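Local coordinates for protein 4-hydroxy-tetrahydrodipicolinate synthase (Methylacidiphilum fumariolicum SolV, PDB 6T3T) that probably catalyses the condensation of pyruvate with aspartate beta-semialdehyde to 4-hydroxy-tetrahydrodipicolinate, a step of lysine biosynthesis, at residues A[89-103]-A[119-133]. Residues are numbered along the deposited sequence; the frame is centred on the assembly and turned at random.
With SO4 (sulfate ion), chain E.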
loop_
_atom_site.group_PDB
_atom_site.type_symbol
_atom_site.label_atom_id
_atom_site.label_comp_id
_atom_site.label_asym_id
_atom_site.label_seq_id
_atom_site.Cartn_x
_atom_site.Cartn_y
_atom_site.Cartn_z
ATOM N N THR A 89 12.336 18.101 -25.790
ATOM C CA THR A 89 12.446 17.104 -26.850
ATOM C C THR A 89 12.920 17.736 -28.151
ATOM O O THR A 89 13.757 17.168 -28.861
ATOM C CB THR A 89 11.112 16.394 -27.052
ATOM O OG1 THR A 89 10.747 15.751 -25.824
ATOM C CG2 THR A 89 11.232 15.348 -28.167
ATOM N N LYS A 90 12.424 18.927 -28.473
ATOM C CA LYS A 90 12.869 19.555 -29.707
ATOM C C LYS A 90 14.343 19.899 -29.632
ATOM O O LYS A 90 15.074 19.738 -30.614
ATOM C CB LYS A 90 12.027 20.783 -29.991
ATOM C CG LYS A 90 10.662 20.403 -30.570
ATOM C CD LYS A 90 9.646 21.516 -30.378
ATOM C CE LYS A 90 8.395 21.254 -31.174
ATOM N NZ LYS A 90 8.112 22.403 -32.078
ATOM N N GLU A 91 14.813 20.331 -28.463
ATOM C CA GLU A 91 16.231 20.616 -28.336
ATOM C C GLU A 91 17.069 19.365 -28.541
ATOM O O GLU A 91 18.118 19.416 -29.203
ATOM C CB GLU A 91 16.523 21.260 -26.986
ATOM C CG GLU A 91 15.922 22.641 -26.877
ATOM C CD GLU A 91 16.444 23.584 -27.958
ATOM O OE1 GLU A 91 17.669 23.583 -28.214
ATOM O OE2 GLU A 91 15.617 24.315 -28.565
ATOM N N ALA A 92 16.607 18.224 -28.023
ATOM C CA ALA A 92 17.348 16.982 -28.228
ATOM C C ALA A 92 17.374 16.601 -29.697
ATOM O O ALA A 92 18.371 16.059 -30.193
ATOM C CB ALA A 92 16.732 15.847 -27.403
ATOM N N GLU A 93 16.253 16.792 -30.384
ATOM C CA GLU A 93 16.217 16.526 -31.810
ATOM C C GLU A 93 17.201 17.428 -32.562
ATOM O O GLU A 93 17.948 16.954 -33.427
ATOM C CB GLU A 93 14.790 16.698 -32.320
ATOM C CG GLU A 93 14.632 16.309 -33.776
ATOM C CD GLU A 93 13.202 16.420 -34.253
ATOM O OE1 GLU A 93 12.326 16.797 -33.449
ATOM O OE2 GLU A 93 12.932 16.121 -35.436
ATOM N N LYS A 94 17.285 18.706 -32.190
ATOM C CA LYS A 94 18.249 19.580 -32.867
ATOM C C LYS A 94 19.679 19.136 -32.608
ATOM O O LYS A 94 20.526 19.241 -33.494
ATOM C CB LYS A 94 18.082 21.037 -32.434
ATOM C CG LYS A 94 16.858 21.706 -33.025
ATOM C CD LYS A 94 16.674 23.135 -32.476
ATOM C CE LYS A 94 15.238 23.616 -32.685
ATOM N NZ LYS A 94 14.989 25.029 -32.253
ATOM N N ILE A 95 19.971 18.641 -31.398
ATOM C CA ILE A 95 21.304 18.101 -31.126
ATOM C C ILE A 95 21.554 16.848 -31.970
ATOM O O ILE A 95 22.691 16.588 -32.399
ATOM C CB ILE A 95 21.480 17.848 -29.609
ATOM C CG1 ILE A 95 21.868 19.162 -28.896
ATOM C CG2 ILE A 95 22.501 16.748 -29.340
ATOM C CD1 ILE A 95 21.535 19.183 -27.426
ATOM N N GLY A 96 20.514 16.048 -32.214
ATOM C CA GLY A 96 20.630 14.910 -33.118
ATOM C C GLY A 96 20.706 13.550 -32.454
ATOM O O GLY A 96 21.455 12.680 -32.903
ATOM N N VAL A 97 19.878 13.309 -31.445
ATOM C CA VAL A 97 19.895 12.025 -30.751
ATOM C C VAL A 97 19.087 11.010 -31.550
ATOM O O VAL A 97 18.447 11.346 -32.550
ATOM C CB VAL A 97 19.346 12.173 -29.319
ATOM C CG1 VAL A 97 20.129 13.219 -28.546
ATOM C CG2 VAL A 97 17.853 12.561 -29.358
ATOM N N ASP A 98 19.103 9.756 -31.117
ATOM C CA ASP A 98 18.298 8.760 -31.797
ATOM C C ASP A 98 16.855 8.713 -31.311
ATOM O O ASP A 98 16.004 8.212 -32.049
ATOM C CB ASP A 98 18.943 7.397 -31.626
ATOM C CG ASP A 98 20.365 7.398 -32.084
ATOM O OD1 ASP A 98 20.593 7.606 -33.297
ATOM O OD2 ASP A 98 21.261 7.278 -31.220
ATOM N N GLY A 99 16.562 9.232 -30.121
ATOM C CA GLY A 99 15.221 9.174 -29.557
ATOM C C GLY A 99 15.218 9.794 -28.173
ATOM O O GLY A 99 16.257 10.196 -27.658
ATOM N N VAL A 100 14.038 9.821 -27.535
ATOM C CA VAL A 100 13.922 10.426 -26.210
ATOM C C VAL A 100 13.180 9.491 -25.268
ATOM O O VAL A 100 12.384 8.650 -25.691
ATOM C CB VAL A 100 13.229 11.812 -26.199
ATOM C CG1 VAL A 100 14.118 12.871 -26.828
ATOM C CG2 VAL A 100 11.837 11.767 -26.855
ATOM N N LEU A 101 13.505 9.607 -23.981
ATOM C CA LEU A 101 12.812 8.895 -22.914
ATOM C C LEU A 101 11.960 9.896 -22.151
ATOM O O LEU A 101 12.486 10.869 -21.610
ATOM C CB LEU A 101 13.810 8.238 -21.960
ATOM C CG LEU A 101 13.251 7.393 -20.826
ATOM C CD1 LEU A 101 12.801 6.059 -21.406
ATOM C CD2 LEU A 101 14.283 7.179 -19.714
ATOM N N LEU A 102 10.652 9.639 -22.071
ATOM C CA LEU A 102 9.696 10.579 -21.477
ATOM C C LEU A 102 9.101 9.967 -20.198
ATOM O O LEU A 102 8.231 9.099 -20.260
ATOM C CB LEU A 102 8.596 10.940 -22.477
ATOM C CG LEU A 102 9.014 11.667 -23.779
ATOM C CD1 LEU A 102 7.842 11.766 -24.779
ATOM C CD2 LEU A 102 9.590 13.055 -23.498
ATOM N N VAL A 103 9.585 10.411 -19.041
ATOM C CA VAL A 103 8.963 10.000 -17.785
ATOM C C VAL A 103 7.539 10.527 -17.750
ATOM O O VAL A 103 7.234 11.611 -18.281
ATOM C CB VAL A 103 9.766 10.533 -16.584
ATOM C CG1 VAL A 103 9.579 12.064 -16.456
ATOM C CG2 VAL A 103 9.345 9.823 -15.278
ATOM N N PHE A 119 1.380 12.745 -23.559
ATOM C CA PHE A 119 2.303 12.015 -24.418
ATOM C C PHE A 119 1.943 12.192 -25.894
ATOM O O PHE A 119 2.840 12.368 -26.728
ATOM C CB PHE A 119 2.345 10.533 -24.017
ATOM C CG PHE A 119 3.082 10.268 -22.697
ATOM C CD1 PHE A 119 4.442 10.527 -22.581
ATOM C CD2 PHE A 119 2.420 9.736 -21.597
ATOM C CE1 PHE A 119 5.128 10.283 -21.387
ATOM C CE2 PHE A 119 3.110 9.482 -20.383
ATOM C CZ PHE A 119 4.459 9.784 -20.285
ATOM N N SER A 120 0.639 12.249 -26.231
ATOM C CA SER A 120 0.269 12.459 -27.636
ATOM C C SER A 120 0.772 13.803 -28.150
ATOM O O SER A 120 1.267 13.891 -29.279
ATOM C CB SER A 120 -1.236 12.370 -27.841
ATOM O OG SER A 120 -1.719 11.083 -27.522
ATOM N N ALA A 121 0.658 14.850 -27.342
ATOM C CA ALA A 121 1.108 16.165 -27.771
ATOM C C ALA A 121 2.610 16.181 -28.019
ATOM O O ALA A 121 3.065 16.796 -28.980
ATOM C CB ALA A 121 0.726 17.219 -26.733
ATOM N N ILE A 122 3.395 15.511 -27.152
ATOM C CA ILE A 122 4.849 15.445 -27.333
ATOM C C ILE A 122 5.194 14.610 -28.559
ATOM O O ILE A 122 6.028 15.002 -29.382
ATOM C CB ILE A 122 5.547 14.879 -26.080
ATOM C CG1 ILE A 122 5.219 15.703 -24.831
ATOM C CG2 ILE A 122 7.088 14.807 -26.324
ATOM C CD1 ILE A 122 5.467 14.950 -23.493
ATOM N N ALA A 123 4.544 13.451 -28.706
ATOM C CA ALA A 123 4.794 12.619 -29.875
ATOM C C ALA A 123 4.519 13.375 -31.173
ATOM O O ALA A 123 5.300 13.284 -32.132
ATOM C CB ALA A 123 3.932 11.360 -29.802
ATOM N N ALA A 124 3.416 14.127 -31.218
ATOM C CA ALA A 124 3.061 14.881 -32.421
ATOM C C ALA A 124 4.045 16.003 -32.729
ATOM O O ALA A 124 4.115 16.465 -33.876
ATOM C CB ALA A 124 1.662 15.468 -32.269
ATOM N N SER A 125 4.784 16.475 -31.733
ATOM C CA SER A 125 5.676 17.588 -31.975
ATOM C C SER A 125 7.003 17.156 -32.569
ATOM O O SER A 125 7.769 18.025 -32.995
ATOM C CB SER A 125 5.937 18.349 -30.677
ATOM O OG SER A 125 6.770 17.583 -29.840
ATOM N N THR A 126 7.293 15.848 -32.629
ATOM C CA THR A 126 8.625 15.402 -33.010
ATOM C C THR A 126 8.561 14.198 -33.935
ATOM O O THR A 126 7.621 13.404 -33.879
ATOM C CB THR A 126 9.452 15.048 -31.771
ATOM O OG1 THR A 126 10.754 14.671 -32.192
ATOM C CG2 THR A 126 8.832 13.871 -30.994
ATOM N N SER A 127 9.584 14.055 -34.778
ATOM C CA SER A 127 9.754 12.834 -35.557
ATOM C C SER A 127 10.614 11.796 -34.845
ATOM O O SER A 127 10.769 10.681 -35.360
ATOM C CB SER A 127 10.369 13.138 -36.927
ATOM O OG SER A 127 11.635 13.739 -36.766
ATOM N N LEU A 128 11.183 12.133 -33.696
ATOM C CA LEU A 128 12.021 11.187 -32.971
ATOM C C LEU A 128 11.199 9.998 -32.459
ATOM O O LEU A 128 10.029 10.158 -32.073
ATOM C CB LEU A 128 12.705 11.884 -31.793
ATOM C CG LEU A 128 13.830 12.855 -32.158
ATOM C CD1 LEU A 128 14.375 13.492 -30.895
ATOM C CD2 LEU A 128 14.929 12.141 -32.921
ATOM N N PRO A 129 11.775 8.798 -32.442
ATOM C CA PRO A 129 11.164 7.704 -31.671
ATOM C C PRO A 129 11.130 8.066 -30.197
ATOM O O PRO A 129 12.017 8.756 -29.693
ATOM C CB PRO A 129 12.098 6.513 -31.928
ATOM C CG PRO A 129 12.836 6.882 -33.198
ATOM C CD PRO A 129 13.016 8.367 -33.115
ATOM N N ILE A 130 10.110 7.556 -29.495
ATOM C CA ILE A 130 9.860 7.886 -28.096
ATOM C C ILE A 130 9.771 6.611 -27.264
ATOM O O ILE A 130 9.117 5.647 -27.668
ATOM C CB ILE A 130 8.572 8.704 -27.948
ATOM C CG1 ILE A 130 8.873 10.177 -28.277
ATOM C CG2 ILE A 130 7.997 8.554 -26.541
ATOM C CD1 ILE A 130 7.693 10.920 -28.769
ATOM N N LEU A 131 10.459 6.592 -26.127
ATOM C CA LEU A 131 10.243 5.583 -25.090
ATOM C C LEU A 131 9.477 6.238 -23.946
ATOM O O LEU A 131 9.909 7.270 -23.423
ATOM C CB LEU A 131 11.572 5.003 -24.593
ATOM C CG LEU A 131 12.456 4.163 -25.529
ATOM C CD1 LEU A 131 13.838 4.001 -24.907
ATOM C CD2 LEU A 131 11.863 2.771 -25.793
ATOM N N LEU A 132 8.326 5.672 -23.596
ATOM C CA LEU A 132 7.620 6.069 -22.391
ATOM C C LEU A 132 8.387 5.572 -21.176
ATOM O O LEU A 132 9.226 4.672 -21.268
ATOM C CB LEU A 132 6.197 5.487 -22.364
ATOM C CG LEU A 132 5.240 5.824 -23.519
ATOM C CD1 LEU A 132 3.875 5.160 -23.320
ATOM C CD2 LEU A 132 5.101 7.364 -23.710
ATOM N N TYR A 133 8.093 6.153 -20.017
ATOM C CA TYR A 133 8.796 5.740 -18.812
ATOM C C TYR A 133 7.813 5.756 -17.646
ATOM O O TYR A 133 7.413 6.820 -17.178
ATOM C CB TYR A 133 10.011 6.627 -18.586
ATOM C CG TYR A 133 10.840 6.407 -17.341
ATOM C CD1 TYR A 133 10.746 5.249 -16.584
ATOM C CD2 TYR A 133 11.747 7.374 -16.948
ATOM C CE1 TYR A 133 11.511 5.079 -15.447
ATOM C CE2 TYR A 133 12.526 7.216 -15.830
ATOM C CZ TYR A 133 12.409 6.079 -15.080
ATOM O OH TYR A 133 13.202 5.975 -13.968
HETATM S S SO4 E . 16.628 7.011 -15.325
HETATM O O1 SO4 E . 17.965 7.527 -15.013
HETATM O O2 SO4 E . 16.430 6.808 -16.753
HETATM O O3 SO4 E . 15.625 8.004 -14.956
HETATM O O4 SO4 E . 16.471 5.747 -14.621
#
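Strands 99-103 and 130-133 run parallel, Val100 beside Ile130 and Val103 beside Tyr133, with their axes 4.6 Å apart; Val100 N gives to Pro129 O, Val100 O takes Leu131 N, and Leu102 N reaches Leu131 O at 2.8 Å. On the helix-facing side, Leu102 pushes CD1 between Ile122 CG2, a tight 3.5 Å away, and Ile130 CG2, while its CB lies at the in-plane edge of the Phe119 ring. This is one beta-alpha-beta unit of the TIM barrel, helix 112-125 returning antiparallel over its two strands. On the barrel interior, Leu101 CD2 and Val103 CB both meet Tyr133 CD2, flanking the predicted proton donor/acceptor, whose hydroxyl lies near a sulfate also held by Thr44 and Thr45. At the far end Glu93, its CG anti to the backbone N (chi1 -174°) and the chain extended, slides past Leu128, whose CD1 sits 3.5 Å from Glu93 CB. Its carboxylate takes Thr126 OG1 on OE1 (2.9 Å) and Ser127 OG on OE2 (3.0 Å), both from above the plane. An alanine here would remove that carboxylate and would probably leave both hydroxyls without their acceptor. Thr126 OG1 in turn accepts Leu128 N, closing an ST turn.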